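Local coordinates for protein ALDH21) (Physcomitrella patens subsp. patens, PDB 5MZ5) that catalyses the NADP(+)-dependent oxidation of succinic semialdehyde to succinate, as a member of the aldehyde dehydrogenase family, at residues 141-146 / 198-203; 148-153 / 492-497; 152-157 / 203-208; 182-187 / 499-504. All coordinates share one frame; numbering follows the deposited sequence.

How the contacts relate
Helix 193-205 is the element common to contacts 1 and 3, which meet at Ile203, while helix 130-151 carries one side of contacts 1 and 2, and helix 494-500 serves contacts 2 and 4. Contacts 1, 3 and 4 are buried: the first sets an aromatic ring on a helix, the third lays one isoleucine on a helix end, and the fourth is thioether and aliphatic packing against strand 182-185 of the nucleotide-binding sheet. Contact 2 is only partly buried and is where charge and a glycerol enter, with salt bridges to the third subunit. A salt bridge between Lys198 and Glu492 ties contact 1 to contact 2, and Met501 of contact 4 reaches Ala202 of contact 1.

Contact 1: 141-146 / 198-203; sequences IDTFQV and KVAPAI
Phe144 meets Ala200 through a CH-pi contact: the CB of Ala200 stands 3.9 Å from the centroid of the Phe144 ring and 22° off its normal. It is displaced toward the rim, where CD1 and CE1 of Phe144 are its nearest carbons. Aliphatic packing adds a second approach, at the ring edge, where CZ of Phe144 comes within 4.0 Å of CG1 of Val199; that methyl is anti to the backbone N of Val199 (chi1 166°). Beside these, Thr143 adds a looser touch, its O 4.1 Å and its CG2 4.4 Å from CB of Ala200, while the Thr143 hydroxyl is occupied by the carbonyl of Arg139 one turn earlier. An alanine in place of Phe144 is likely to open a gap over Ala200 and leave Leu104, Val107 and Val108 of helix 97-113 without their aromatic neighbour. No hydrogen bond crosses between the segments. Their axes approach to 9.0 Å at an angle of 16°, and the small Ala200 lies where the backbones come nearest. This is close, nearly parallel helix packing, joining helix 130-151 to helix 193-205 on one side of the Rossmann-type nucleotide-binding sheet of an aldehyde dehydrogenase.

Contact 2: 148-153 / 492-497; sequences AEESVR and EGVKYA. With GOL (glycerol), chain G.
The Glu150 carboxylate turns one flat face to Lys495, whose CB lies over it, 3.9 Å from CD of Glu150. Lys495 belongs to the first turn of helix 494-500, which has a glycine N-cap, Gly493, and which meets the C-terminal part of helix 130-151 here. Two other flat groups border this meeting: the Tyr496 ring carries CG of Lys495 over one face, and the Arg153 guanidinium takes the carbonyl of Glu149 at its edge, NH1 of Arg153 reaching O of Glu149 at 2.8 Å and within 1° of the guanidinium plane. The same first turn also offers Val494, whose CG1 lies 4.2 Å from CG of Glu150, a purely aliphatic touch. The Glu150 chain bends at its second torsion (chi2 -60°), which folds the carboxylate back across Lys495. Their charged ends do not pair, for OE1 of Glu150 and NZ of Lys495 stay 5.5 Å apart; OE1 instead forms a salt bridge with Arg153 of the third subunit. With an alanine here, that arginine is likely to lose one of its carboxylate partners, and the glycerol O3 its acceptor. This glycerol, probably from the crystallisation liquor, bridges the two segments and is also bonded to Asp499: its O3 donates to OE2 of Glu150 at 3.0 Å, and its O2 to the backbone O of Lys495 at 3.1 Å.

Contact 3: 152-157 / 203-208; sequences VRIYGE and IAVGCP
A Schellman motif closes helix 193-205, and Ile154, from the turn between helix 130-151 and strand 156-160, packs against that closing end at Ala204 and Val205. The motif shows in the backbone: N of Cys207 lies 2.8 Å from O of Ala202, N of Gly206 turns back to O of Ile203, and Gly206 has a positive phi of 101°, at which a CB would collide with the preceding carbonyl oxygen. One methyl makes all the close approaches from the other segment. CD1 of Ile154 comes to 3.6 Å from O of Ala204 and 4.1 Å from CA of Val205, then meets a side chain at 4.3 Å, CG2 of Val205. An extended outer torsion (chi2 166°) carries CD1 forward from CG1 to this surface. Met498 of helix 494-500 touches Ile154, Ala204 and Val205 alike, so a third element joins the apolar patch. Two residues on, where strand 156-160 begins, Gly156 and Glu157 pair antiparallel with a strand of the fourth subunit, which places the contact next to a tetramer interface. The carbonyl of Ala204 that CD1 approaches is bonded to NE of Arg100, so its polar need is met elsewhere, which is consistent with a methyl lying beside it at little cost; between the two segments the contact is apolar packing, with no polar bond.

Contact 4: 182-187 / 499-504; sequences VSMVSP and DDMLET
Met501 reaches Val182 and Met184 with two different parts of its chain. Near its base, CG of Met501 lies 4.3 Å from CG2 of Val182; at the far end, CE of Met501 faces CE of Met184 at 4.5 Å, methyl against methyl. The chain is extended beyond CG (chi2 168°, chi3 -166°), which is what allows one side chain to span both partners. Val182 and Met184 are alternate residues of a strand, so both side chains fall on one side of the sheet, whereas the intervening Ser183 gives its hydroxyl to the carbonyl of Phe252. Helix 193-205 comes closer still: CB of Ala202 packs on CE of Met184, and the backbone N of Ala202 lies beside SD of Met501. Leu260 also touches Met501. The backbone is set by bonds on both sides: Val182 has a probable hydrogen bond from its N to O of Pro208, and N of Leu502 bonds to O of Asp499 at 3.2 Å in the turn that leads into strand 502-510. Ser186, just beyond the strand, binds NADP(+), so the strand that Met501 packs on leads into the cofactor site. Further out, Glu503 forms a salt bridge with Arg491 of the second subunit. Strand 182-185 runs between strands 209-212 and 260-264, all parallel, with helix 193-205 against the face that Met184 lines; Met501, the residue between helix 494-500 and strand 502-510 of the separate antiparallel sheet with strands 156-160 and 170-178, projects onto strand 182-185.

Contact 1: 141-146 / 198-203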
loop_
_atom_site.group_PDB
_atom_site.type_symbol
_atom_site.label_atom_id
_atom_site.label_comp_id
_atom_site.label_asym_id
_atom_site.label_seq_id
_atom_site.Cartn_x
_atom_site.Cartn_y
_atom_site.Cartn_z
ATOM N N ILE A 141 -3.354 21.409 16.342
ATOM C CA ILE A 141 -4.727 20.959 16.060
ATOM C C ILE A 141 -4.693 19.998 14.848
ATOM O O ILE A 141 -5.249 18.905 14.945
ATOM C CB ILE A 141 -5.760 22.126 15.952
ATOM C CG1 ILE A 141 -6.011 22.749 17.354
ATOM C CG2 ILE A 141 -7.101 21.663 15.328
ATOM C CD1 ILE A 141 -6.646 24.109 17.410
ATOM N N ASP A 142 -3.943 20.354 13.776
ATOM C CA ASP A 142 -3.805 19.505 12.589
ATOM C C ASP A 142 -3.106 18.179 12.910
ATOM O O ASP A 142 -3.489 17.155 12.363
ATOM C CB ASP A 142 -3.024 20.214 11.458
ATOM C CG ASP A 142 -3.699 21.394 10.774
ATOM O OD1 ASP A 142 -4.926 21.583 10.977
ATOM O OD2 ASP A 142 -2.999 22.130 10.032
ATOM N N THR A 143 -2.078 18.209 13.776
ATOM C CA THR A 143 -1.283 17.048 14.181
ATOM C C THR A 143 -2.161 16.047 14.941
ATOM O O THR A 143 -2.132 14.859 14.622
ATOM C CB THR A 143 -0.052 17.504 14.987
ATOM O OG1 THR A 143 0.713 18.376 14.160
ATOM C CG2 THR A 143 0.822 16.347 15.460
ATOM N N PHE A 144 -2.935 16.533 15.934
ATOM C CA PHE A 144 -3.844 15.684 16.702
ATOM C C PHE A 144 -4.991 15.155 15.817
ATOM O O PHE A 144 -5.434 14.023 16.019
ATOM C CB PHE A 144 -4.383 16.411 17.946
ATOM C CG PHE A 144 -3.471 16.246 19.133
ATOM C CD1 PHE A 144 -3.500 15.079 19.897
ATOM C CD2 PHE A 144 -2.554 17.238 19.470
ATOM C CE1 PHE A 144 -2.628 14.904 20.977
ATOM C CE2 PHE A 144 -1.699 17.073 20.565
ATOM C CZ PHE A 144 -1.720 15.897 21.296
ATOM N N GLN A 145 -5.429 15.965 14.824
ATOM C CA GLN A 145 -6.483 15.609 13.874
ATOM C C GLN A 145 -6.000 14.515 12.936
ATOM O O GLN A 145 -6.721 13.548 12.749
ATOM C CB GLN A 145 -7.026 16.836 13.102
ATOM C CG GLN A 145 -8.191 16.491 12.135
ATOM C CD GLN A 145 -9.407 15.946 12.857
ATOM O OE1 GLN A 145 -9.814 16.451 13.904
ATOM N NE2 GLN A 145 -9.990 14.870 12.346
ATOM N N VAL A 146 -4.760 14.633 12.395
ATOM C CA VAL A 146 -4.152 13.602 11.541
ATOM C C VAL A 146 -4.051 12.294 12.364
ATOM O O VAL A 146 -4.387 11.229 11.841
ATOM C CB VAL A 146 -2.770 14.020 10.941
ATOM C CG1 VAL A 146 -2.096 12.851 10.224
ATOM C CG2 VAL A 146 -2.912 15.209 9.989
ATOM N N LYS A 198 4.953 13.711 19.132
ATOM C CA LYS A 198 5.344 12.508 19.873
ATOM C C LYS A 198 4.115 11.904 20.566
ATOM O O LYS A 198 3.866 10.699 20.449
ATOM C CB LYS A 198 6.453 12.814 20.905
ATOM C CG LYS A 198 7.744 13.319 20.292
ATOM C CD LYS A 198 8.826 13.504 21.356
ATOM C CE LYS A 198 10.086 14.149 20.813
ATOM N NZ LYS A 198 10.632 13.445 19.606
ATOM N N VAL A 199 3.344 12.746 21.260
ATOM C CA VAL A 199 2.154 12.387 22.050
ATOM C C VAL A 199 0.974 11.883 21.176
ATOM O O VAL A 199 0.397 10.848 21.503
ATOM C CB VAL A 199 1.731 13.553 22.985
ATOM C CG1 VAL A 199 0.320 13.357 23.558
ATOM C CG2 VAL A 199 2.759 13.764 24.091
ATOM N N ALA A 200 0.617 12.607 20.094
ATOM C CA ALA A 200 -0.509 12.221 19.213
ATOM C C ALA A 200 -0.269 10.832 18.584
ATOM O O ALA A 200 -1.142 9.998 18.749
ATOM C CB ALA A 200 -0.774 13.295 18.156
ATOM N N PRO A 201 0.924 10.498 17.994
ATOM C CA PRO A 201 1.136 9.115 17.508
ATOM C C PRO A 201 1.148 8.024 18.597
ATOM O O PRO A 201 0.687 6.922 18.320
ATOM C CB PRO A 201 2.470 9.195 16.747
ATOM C CG PRO A 201 3.124 10.399 17.219
ATOM C CD PRO A 201 2.072 11.365 17.633
ATOM N N ALA A 202 1.613 8.323 19.833
ATOM C CA ALA A 202 1.607 7.363 20.952
ATOM C C ALA A 202 0.176 6.957 21.320
ATOM O O ALA A 202 -0.099 5.774 21.500
ATOM C CB ALA A 202 2.319 7.943 22.157
ATOM N N ILE A 203 -0.732 7.932 21.379
ATOM C CA ILE A 203 -2.155 7.712 21.649
ATOM C C ILE A 203 -2.826 7.005 20.429
ATOM O O ILE A 203 -3.569 6.057 20.632
ATOM C CB ILE A 203 -2.872 9.029 22.057
ATOM C CG1 ILE A 203 -2.301 9.565 23.394
ATOM C CG2 ILE A 203 -4.400 8.828 22.143
ATOM C CD1 ILE A 203 -2.631 11.031 23.718
#

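Contact 2: 148-153 / 492-497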
loop_
_atom_site.group_PDB
_atom_site.type_symbol
_atom_site.label_atom_id
_atom_site.label_comp_id
_atom_site.label_asym_id
_atom_site.label_seq_id
_atom_site.Cartn_x
_atom_site.Cartn_y
_atom_site.Cartn_z
ATOM N N ALA A 148 -5.892 11.331 14.982
ATOM C CA ALA A 148 -7.244 10.789 15.175
ATOM C C ALA A 148 -7.644 9.931 13.961
ATOM O O ALA A 148 -8.149 8.818 14.133
ATOM C CB ALA A 148 -8.255 11.928 15.373
ATOM N N GLU A 149 -7.354 10.427 12.737
ATOM C CA GLU A 149 -7.686 9.728 11.490
ATOM C C GLU A 149 -6.828 8.508 11.256
ATOM O O GLU A 149 -7.318 7.514 10.723
ATOM C CB GLU A 149 -7.600 10.699 10.302
ATOM C CG GLU A 149 -8.586 11.832 10.463
ATOM C CD GLU A 149 -8.366 13.040 9.588
ATOM O OE1 GLU A 149 -7.464 13.017 8.717
ATOM O OE2 GLU A 149 -9.094 14.031 9.804
ATOM N N GLU A 150 -5.543 8.586 11.643
ATOM C CA GLU A 150 -4.593 7.488 11.517
ATOM C C GLU A 150 -4.855 6.361 12.535
ATOM O O GLU A 150 -4.578 5.202 12.227
ATOM C CB GLU A 150 -3.147 7.981 11.626
ATOM C CG GLU A 150 -2.676 8.835 10.453
ATOM C CD GLU A 150 -2.697 8.222 9.060
ATOM O OE1 GLU A 150 -2.783 8.997 8.082
ATOM O OE2 GLU A 150 -2.598 6.981 8.939
ATOM N N SER A 151 -5.385 6.694 13.731
ATOM C CA SER A 151 -5.683 5.709 14.793
ATOM C C SER A 151 -6.640 4.577 14.349
ATOM O O SER A 151 -6.548 3.465 14.884
ATOM C CB SER A 151 -6.209 6.395 16.054
ATOM O OG SER A 151 -7.540 6.842 15.887
ATOM N N VAL A 152 -7.535 4.865 13.379
ATOM C CA VAL A 152 -8.506 3.910 12.830
ATOM C C VAL A 152 -8.047 3.348 11.472
ATOM O O VAL A 152 -8.821 2.682 10.799
ATOM C CB VAL A 152 -9.962 4.484 12.783
ATOM C CG1 VAL A 152 -10.546 4.641 14.183
ATOM C CG2 VAL A 152 -10.044 5.807 12.000
ATOM N N ARG A 153 -6.776 3.573 11.101
ATOM C CA ARG A 153 -6.205 3.145 9.820
ATOM C C ARG A 153 -4.901 2.386 9.941
ATOM O O ARG A 153 -4.095 2.425 9.009
ATOM C CB ARG A 153 -5.941 4.368 8.929
ATOM C CG ARG A 153 -7.143 4.780 8.183
ATOM C CD ARG A 153 -7.016 6.170 7.569
ATOM N NE ARG A 153 -8.273 6.422 6.883
ATOM C CZ ARG A 153 -9.349 6.921 7.472
ATOM N NH1 ARG A 153 -9.280 7.374 8.721
ATOM N NH2 ARG A 153 -10.493 7.013 6.806
ATOM N N GLU A 492 9.440 11.766 11.794
ATOM C CA GLU A 492 8.230 12.210 12.453
ATOM C C GLU A 492 7.290 12.659 11.329
ATOM O O GLU A 492 7.594 12.469 10.150
ATOM C CB GLU A 492 8.472 13.223 13.574
ATOM C CG GLU A 492 9.039 12.536 14.808
ATOM C CD GLU A 492 9.058 13.308 16.119
ATOM O OE1 GLU A 492 9.441 12.700 17.138
ATOM O OE2 GLU A 492 8.649 14.490 16.153
ATOM N N GLY A 493 6.132 13.161 11.692
ATOM C CA GLY A 493 5.012 13.312 10.778
ATOM C C GLY A 493 4.205 12.111 11.226
ATOM O O GLY A 493 4.757 11.009 11.362
ATOM N N VAL A 494 2.958 12.349 11.625
ATOM C CA VAL A 494 2.116 11.420 12.379
ATOM C C VAL A 494 2.220 9.939 11.950
ATOM O O VAL A 494 2.580 9.122 12.799
ATOM C CB VAL A 494 0.648 11.882 12.465
ATOM C CG1 VAL A 494 -0.191 10.870 13.227
ATOM C CG2 VAL A 494 0.549 13.257 13.115
ATOM N N LYS A 495 1.917 9.587 10.674
ATOM C CA LYS A 495 1.929 8.169 10.260
ATOM C C LYS A 495 3.341 7.530 10.319
ATOM O O LYS A 495 3.455 6.354 10.633
ATOM C CB LYS A 495 1.225 7.946 8.909
ATOM C CG LYS A 495 1.965 8.438 7.666
ATOM C CD LYS A 495 1.115 8.156 6.425
ATOM C CE LYS A 495 1.863 8.363 5.134
ATOM N NZ LYS A 495 0.933 8.562 3.989
ATOM N N TYR A 496 4.397 8.312 10.122
ATOM C CA TYR A 496 5.793 7.834 10.207
ATOM C C TYR A 496 6.231 7.671 11.661
ATOM O O TYR A 496 6.888 6.681 11.977
ATOM C CB TYR A 496 6.743 8.758 9.415
ATOM C CG TYR A 496 6.240 9.037 8.015
ATOM C CD1 TYR A 496 5.391 10.113 7.760
ATOM C CD2 TYR A 496 6.561 8.192 6.953
ATOM C CE1 TYR A 496 4.878 10.344 6.483
ATOM C CE2 TYR A 496 6.045 8.410 5.674
ATOM C CZ TYR A 496 5.232 9.504 5.439
ATOM O OH TYR A 496 4.762 9.724 4.172
ATOM N N ALA A 497 5.858 8.637 12.560
ATOM C CA ALA A 497 6.164 8.515 13.995
ATOM C C ALA A 497 5.452 7.280 14.556
ATOM O O ALA A 497 6.058 6.536 15.329
ATOM C CB ALA A 497 5.733 9.757 14.756
HETATM C C1 GOL G . 1.024 2.278 10.879
HETATM O O1 GOL G . 1.922 1.897 9.838
HETATM C C2 GOL G . 0.378 3.623 10.639
HETATM O O2 GOL G . 1.211 4.425 9.784
HETATM C C3 GOL G . -1.024 3.501 10.079
HETATM O O3 GOL G . -1.913 4.517 10.585
#

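Contact 3: 152-157 / 203-208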
loop_
_atom_site.group_PDB
_atom_site.type_symbol
_atom_site.label_atom_id
_atom_site.label_comp_id
_atom_site.label_asym_id
_atom_site.label_seq_id
_atom_site.Cartn_x
_atom_site.Cartn_y
_atom_site.Cartn_z
ATOM N N VAL A 152 -7.535 4.865 13.379
ATOM C CA VAL A 152 -8.506 3.910 12.830
ATOM C C VAL A 152 -8.047 3.348 11.472
ATOM O O VAL A 152 -8.821 2.682 10.799
ATOM C CB VAL A 152 -9.962 4.484 12.783
ATOM C CG1 VAL A 152 -10.546 4.641 14.183
ATOM C CG2 VAL A 152 -10.044 5.807 12.000
ATOM N N ARG A 153 -6.776 3.573 11.101
ATOM C CA ARG A 153 -6.205 3.145 9.820
ATOM C C ARG A 153 -4.901 2.386 9.941
ATOM O O ARG A 153 -4.095 2.425 9.009
ATOM C CB ARG A 153 -5.941 4.368 8.929
ATOM C CG ARG A 153 -7.143 4.780 8.183
ATOM C CD ARG A 153 -7.016 6.170 7.569
ATOM N NE ARG A 153 -8.273 6.422 6.883
ATOM C CZ ARG A 153 -9.349 6.921 7.472
ATOM N NH1 ARG A 153 -9.280 7.374 8.721
ATOM N NH2 ARG A 153 -10.493 7.013 6.806
ATOM N N ILE A 154 -4.675 1.701 11.061
ATOM C CA ILE A 154 -3.458 0.899 11.193
ATOM C C ILE A 154 -3.763 -0.440 10.497
ATOM O O ILE A 154 -4.388 -1.331 11.072
ATOM C CB ILE A 154 -2.957 0.748 12.658
ATOM C CG1 ILE A 154 -2.820 2.140 13.333
ATOM C CG2 ILE A 154 -1.614 -0.054 12.681
ATOM C CD1 ILE A 154 -2.661 2.118 14.832
ATOM N N TYR A 155 -3.363 -0.534 9.254
ATOM C CA TYR A 155 -3.582 -1.707 8.414
ATOM C C TYR A 155 -2.477 -2.724 8.547
ATOM O O TYR A 155 -1.332 -2.398 8.876
ATOM C CB TYR A 155 -3.742 -1.299 6.928
ATOM C CG TYR A 155 -4.904 -0.367 6.673
ATOM C CD1 TYR A 155 -6.183 -0.676 7.126
ATOM C CD2 TYR A 155 -4.727 0.832 5.986
ATOM C CE1 TYR A 155 -7.262 0.176 6.889
ATOM C CE2 TYR A 155 -5.804 1.684 5.725
ATOM C CZ TYR A 155 -7.070 1.351 6.181
ATOM O OH TYR A 155 -8.135 2.192 5.966
ATOM N N GLY A 156 -2.845 -3.962 8.305
ATOM C CA GLY A 156 -1.902 -5.059 8.270
ATOM C C GLY A 156 -1.957 -5.671 6.885
ATOM O O GLY A 156 -2.687 -5.190 6.014
ATOM N N GLU A 157 -1.205 -6.732 6.672
ATOM C CA GLU A 157 -1.214 -7.384 5.365
ATOM C C GLU A 157 -1.622 -8.833 5.480
ATOM O O GLU A 157 -1.321 -9.497 6.463
ATOM C CB GLU A 157 0.200 -7.407 4.744
ATOM C CG GLU A 157 0.997 -6.119 4.637
ATOM C CD GLU A 157 2.314 -6.415 3.939
ATOM O OE1 GLU A 157 3.300 -6.761 4.636
ATOM O OE2 GLU A 157 2.318 -6.423 2.685
ATOM N N ILE A 203 -0.732 7.932 21.379
ATOM C CA ILE A 203 -2.155 7.712 21.649
ATOM C C ILE A 203 -2.826 7.005 20.429
ATOM O O ILE A 203 -3.569 6.057 20.632
ATOM C CB ILE A 203 -2.872 9.029 22.057
ATOM C CG1 ILE A 203 -2.301 9.565 23.394
ATOM C CG2 ILE A 203 -4.400 8.828 22.143
ATOM C CD1 ILE A 203 -2.631 11.031 23.718
ATOM N N ALA A 204 -2.497 7.420 19.189
ATOM C CA ALA A 204 -3.050 6.827 17.966
ATOM C C ALA A 204 -2.739 5.324 17.845
ATOM O O ALA A 204 -3.542 4.566 17.299
ATOM C CB ALA A 204 -2.540 7.580 16.735
ATOM N N VAL A 205 -1.586 4.906 18.383
ATOM C CA VAL A 205 -1.094 3.542 18.385
ATOM C C VAL A 205 -1.544 2.742 19.635
ATOM O O VAL A 205 -1.846 1.559 19.523
ATOM C CB VAL A 205 0.442 3.566 18.188
ATOM C CG1 VAL A 205 1.132 2.342 18.776
ATOM C CG2 VAL A 205 0.786 3.745 16.713
ATOM N N GLY A 206 -1.594 3.395 20.785
ATOM C CA GLY A 206 -1.956 2.759 22.043
ATOM C C GLY A 206 -0.737 2.433 22.891
ATOM O O GLY A 206 -0.666 1.353 23.488
ATOM N N CYS A 207 0.229 3.370 22.946
ATOM C CA CYS A 207 1.449 3.277 23.763
ATOM C C CYS A 207 1.316 4.177 24.979
ATOM O O CYS A 207 1.121 5.375 24.791
ATOM C CB CYS A 207 2.683 3.698 22.967
ATOM S SG CYS A 207 3.329 2.451 21.840
ATOM N N PRO A 208 1.560 3.691 26.216
ATOM C CA PRO A 208 1.638 4.626 27.354
ATOM C C PRO A 208 2.970 5.404 27.260
ATOM O O PRO A 208 3.923 4.945 26.620
ATOM C CB PRO A 208 1.611 3.699 28.577
ATOM C CG PRO A 208 2.224 2.435 28.089
ATOM C CD PRO A 208 1.862 2.300 26.634
#

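Contact 4: 182-187 / 499-504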
loop_
_atom_site.group_PDB
_atom_site.type_symbol
_atom_site.label_atom_id
_atom_site.label_comp_id
_atom_site.label_asym_id
_atom_site.label_seq_id
_atom_site.Cartn_x
_atom_site.Cartn_y
_atom_site.Cartn_z
ATOM N N VAL A 182 6.787 4.502 26.118
ATOM C CA VAL A 182 7.615 5.427 25.352
ATOM C C VAL A 182 8.169 6.530 26.243
ATOM O O VAL A 182 7.419 7.176 26.975
ATOM C CB VAL A 182 6.857 6.008 24.120
ATOM C CG1 VAL A 182 7.723 7.008 23.334
ATOM C CG2 VAL A 182 6.332 4.905 23.192
ATOM N N SER A 183 9.496 6.753 26.150
ATOM C CA SER A 183 10.185 7.854 26.822
ATOM C C SER A 183 10.233 9.009 25.806
ATOM O O SER A 183 10.726 8.829 24.686
ATOM C CB SER A 183 11.599 7.453 27.223
ATOM O OG SER A 183 12.246 8.589 27.762
ATOM N N MET A 184 9.688 10.177 26.186
ATOM C CA MET A 184 9.634 11.358 25.306
ATOM C C MET A 184 10.359 12.503 25.946
ATOM O O MET A 184 10.140 12.789 27.123
ATOM C CB MET A 184 8.183 11.782 24.983
ATOM C CG MET A 184 7.326 10.679 24.405
ATOM S SD MET A 184 5.609 11.216 24.283
ATOM C CE MET A 184 4.951 9.877 23.392
ATOM N N VAL A 185 11.250 13.138 25.179
ATOM C CA VAL A 185 12.037 14.296 25.591
ATOM C C VAL A 185 11.854 15.329 24.488
ATOM O O VAL A 185 12.223 15.091 23.342
ATOM C CB VAL A 185 13.527 13.948 25.888
ATOM C CG1 VAL A 185 14.293 15.192 26.357
ATOM C CG2 VAL A 185 13.638 12.819 26.940
ATOM N N SER A 186 11.205 16.440 24.822
ATOM C CA SER A 186 10.821 17.463 23.852
ATOM C C SER A 186 11.617 18.790 23.985
ATOM O O SER A 186 12.244 19.022 25.014
ATOM C CB SER A 186 9.317 17.691 23.922
ATOM O OG SER A 186 8.918 18.013 25.242
ATOM N N PRO A 187 11.612 19.662 22.943
ATOM C CA PRO A 187 12.416 20.894 23.014
ATOM C C PRO A 187 11.653 22.152 23.461
ATOM O O PRO A 187 10.441 22.112 23.734
ATOM C CB PRO A 187 12.904 21.031 21.571
ATOM C CG PRO A 187 11.701 20.579 20.766
ATOM C CD PRO A 187 10.959 19.544 21.614
ATOM N N ASP A 499 4.801 4.453 12.958
ATOM C CA ASP A 499 5.582 3.279 12.535
ATOM C C ASP A 499 6.646 2.859 13.564
ATOM O O ASP A 499 6.795 1.669 13.841
ATOM C CB ASP A 499 6.254 3.531 11.177
ATOM C CG ASP A 499 5.420 3.127 9.993
ATOM O OD1 ASP A 499 5.014 1.932 9.927
ATOM O OD2 ASP A 499 5.222 3.979 9.092
ATOM N N ASP A 500 7.362 3.842 14.150
ATOM C CA ASP A 500 8.401 3.603 15.149
ATOM C C ASP A 500 7.855 3.156 16.513
ATOM O O ASP A 500 8.592 2.565 17.299
ATOM C CB ASP A 500 9.314 4.835 15.280
ATOM C CG ASP A 500 10.096 5.119 13.996
ATOM O OD1 ASP A 500 10.651 4.168 13.413
ATOM O OD2 ASP A 500 10.078 6.261 13.536
ATOM N N MET A 501 6.566 3.416 16.778
ATOM C CA MET A 501 5.870 3.009 18.006
ATOM C C MET A 501 5.107 1.687 17.816
ATOM O O MET A 501 4.325 1.269 18.676
ATOM C CB MET A 501 4.935 4.123 18.467
ATOM C CG MET A 501 5.686 5.296 19.002
ATOM S SD MET A 501 4.668 6.746 19.238
ATOM C CE MET A 501 5.942 7.994 19.456
ATOM N N LEU A 502 5.345 1.031 16.677
ATOM C CA LEU A 502 4.690 -0.225 16.319
ATOM C C LEU A 502 5.691 -1.328 16.058
ATOM O O LEU A 502 6.748 -1.085 15.489
ATOM C CB LEU A 502 3.764 -0.037 15.094
ATOM C CG LEU A 502 2.442 0.705 15.342
ATOM C CD1 LEU A 502 1.834 1.199 14.035
ATOM C CD2 LEU A 502 1.432 -0.148 16.089
ATOM N N GLU A 503 5.363 -2.544 16.497
ATOM C CA GLU A 503 6.184 -3.726 16.246
ATOM C C GLU A 503 5.443 -4.644 15.297
ATOM O O GLU A 503 4.236 -4.837 15.433
ATOM C CB GLU A 503 6.564 -4.463 17.543
ATOM C CG GLU A 503 7.788 -3.864 18.227
ATOM C CD GLU A 503 9.143 -4.129 17.582
ATOM O OE1 GLU A 503 10.156 -3.695 18.168
ATOM O OE2 GLU A 503 9.199 -4.741 16.491
ATOM N N THR A 504 6.161 -5.191 14.334
ATOM C CA THR A 504 5.610 -6.129 13.361
ATOM C C THR A 504 5.535 -7.538 13.970
ATOM O O THR A 504 6.500 -7.992 14.581
ATOM C CB THR A 504 6.464 -6.107 12.078
ATOM O OG1 THR A 504 6.369 -4.803 11.513
ATOM C CG2 THR A 504 5.995 -7.139 11.039
#